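Local coordinates for aminoglycoside 6-adenylyltransferase (Bacillus subtilis, PDB 2PBE), which transfers the nucleotidyl group of ATP or GTP to the 6-hydroxyl of streptomycin, giving resistance to that antibiotic, at residues S244-Y249 with K276-I281. Numbering follows the deposited sequence.
Sequences SLFTCY and KYTEGI
In the C-terminal helical bundle, Thr278 of helix 270-283 meets Phe246 and Tyr249, two aromatic side chains one helical turn apart on helix 238-263. The pairing is narrow: 123 Å² is buried over both sides, and the closest pair of CA atoms across the two segments, those of Phe246 and Thr278, is 9.6 Å apart. Side chains therefore bridge the gap.

Thr278 reaches the two rings with both branches. Its methyl meets the hydroxyl edge of Tyr249, in the plane of the phenol, with CG2 of Thr278 3.0 Å from OH of Tyr249; at 2.65 Å resolution so short a value carries little weight. OG1 of Thr278 lies at the edge of the Phe246 ring, near its plane, 3.7 Å from CE1 of Phe246. The same oxygen is equally close, 3.7 Å, to CE2 of Tyr249, approached obliquely. No hydrogen bond crosses between the segments, so the contact rests on van der Waals packing. In both aromatics CG stands anti to the carbonyl carbon (chi1 -66° in Phe246, -84° in Tyr249), which brings both rings toward Thr278.

The phenol oxygen of Tyr249 is satisfied by a hydrogen bond with OG of Ser165 on helix 151-173, and its ring meets that of Trp162 with planes about 55° apart. Phe246 also packs edge-to-face with Tyr282, one turn beyond Thr278 on helix 270-283. Because Ser165 and Trp162 meet Tyr249 while Val169 touches Thr278, helix 151-173 packs against both helices at this junction.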
# COMPACT_ATOMS: atom_id res chain seq x y z
N SER A 244 -22.22 5.70 -6.50
CA SER A 244 -20.87 5.50 -5.97
C SER A 244 -20.93 4.71 -4.66
O SER A 244 -20.17 3.78 -4.46
CB SER A 244 -20.19 6.84 -5.72
OG SER A 244 -19.80 7.46 -6.93
N LEU A 245 -21.85 5.10 -3.78
CA LEU A 245 -22.00 4.46 -2.47
C LEU A 245 -22.42 3.01 -2.58
O LEU A 245 -21.85 2.14 -1.92
CB LEU A 245 -23.04 5.21 -1.63
CG LEU A 245 -23.28 4.58 -0.25
CD1 LEU A 245 -22.04 4.73 0.63
CD2 LEU A 245 -24.47 5.26 0.40
N PHE A 246 -23.44 2.75 -3.38
CA PHE A 246 -23.89 1.38 -3.54
C PHE A 246 -22.80 0.54 -4.17
O PHE A 246 -22.69 -0.65 -3.87
CB PHE A 246 -25.16 1.30 -4.39
CG PHE A 246 -26.36 1.93 -3.74
CD1 PHE A 246 -26.52 1.95 -2.34
CD2 PHE A 246 -27.38 2.47 -4.54
CE1 PHE A 246 -27.69 2.51 -1.74
CE2 PHE A 246 -28.55 3.03 -3.97
CZ PHE A 246 -28.71 3.05 -2.57
N THR A 247 -21.99 1.16 -5.02
CA THR A 247 -20.89 0.45 -5.67
C THR A 247 -19.88 0.02 -4.60
O THR A 247 -19.39 -1.10 -4.64
CB THR A 247 -20.24 1.33 -6.78
OG1 THR A 247 -21.20 1.53 -7.82
CG2 THR A 247 -18.98 0.68 -7.37
N CYS A 248 -19.59 0.90 -3.64
CA CYS A 248 -18.69 0.57 -2.54
C CYS A 248 -19.30 -0.58 -1.74
O CYS A 248 -18.60 -1.47 -1.26
CB CYS A 248 -18.49 1.78 -1.64
SG CYS A 248 -17.59 3.13 -2.45
N TYR A 249 -20.63 -0.56 -1.60
CA TYR A 249 -21.35 -1.61 -0.88
C TYR A 249 -21.07 -2.96 -1.52
O TYR A 249 -20.60 -3.89 -0.86
CB TYR A 249 -22.87 -1.36 -0.94
CG TYR A 249 -23.41 -0.42 0.12
CD1 TYR A 249 -22.55 0.50 0.77
CD2 TYR A 249 -24.78 -0.44 0.48
CE1 TYR A 249 -23.03 1.37 1.76
CE2 TYR A 249 -25.29 0.44 1.49
CZ TYR A 249 -24.40 1.35 2.13
OH TYR A 249 -24.84 2.20 3.11
N LYS A 276 -30.63 -3.01 4.83
CA LYS A 276 -32.06 -2.79 5.05
C LYS A 276 -32.29 -1.31 5.29
O LYS A 276 -33.18 -0.68 4.71
CB LYS A 276 -32.58 -3.56 6.28
CG LYS A 276 -32.63 -5.08 6.17
CD LYS A 276 -33.31 -5.67 7.42
CE LYS A 276 -33.19 -7.18 7.46
NZ LYS A 276 -33.86 -7.74 8.66
N TYR A 277 -31.45 -0.76 6.15
CA TYR A 277 -31.53 0.64 6.51
C TYR A 277 -31.44 1.61 5.34
O TYR A 277 -32.42 2.29 5.02
CB TYR A 277 -30.46 0.94 7.54
CG TYR A 277 -30.42 2.38 7.97
CD1 TYR A 277 -31.44 2.94 8.78
CD2 TYR A 277 -29.35 3.22 7.55
CE1 TYR A 277 -31.40 4.32 9.16
CE2 TYR A 277 -29.30 4.59 7.93
CZ TYR A 277 -30.32 5.13 8.72
OH TYR A 277 -30.24 6.46 9.06
N THR A 278 -30.29 1.69 4.67
CA THR A 278 -30.20 2.64 3.56
C THR A 278 -31.19 2.34 2.44
O THR A 278 -31.54 3.22 1.66
CB THR A 278 -28.77 2.74 2.98
OG1 THR A 278 -28.69 1.99 1.77
CG2 THR A 278 -27.74 2.22 3.97
N GLU A 279 -31.67 1.10 2.38
CA GLU A 279 -32.65 0.74 1.37
C GLU A 279 -33.95 1.42 1.78
O GLU A 279 -34.68 1.96 0.95
CB GLU A 279 -32.82 -0.78 1.32
CG GLU A 279 -32.85 -1.35 -0.10
CD GLU A 279 -32.44 -2.83 -0.18
OE1 GLU A 279 -33.00 -3.66 0.58
OE2 GLU A 279 -31.57 -3.17 -1.01
N GLY A 280 -34.23 1.41 3.09
CA GLY A 280 -35.45 2.03 3.60
C GLY A 280 -35.54 3.49 3.24
O GLY A 280 -36.59 3.99 2.84
N ILE A 281 -34.42 4.18 3.36
CA ILE A 281 -34.35 5.61 3.07
C ILE A 281 -34.26 5.93 1.57
O ILE A 281 -34.87 6.91 1.11
CB ILE A 281 -33.15 6.21 3.83
CG1 ILE A 281 -33.47 6.16 5.33
CG2 ILE A 281 -32.83 7.63 3.34
CD1 ILE A 281 -32.27 6.31 6.20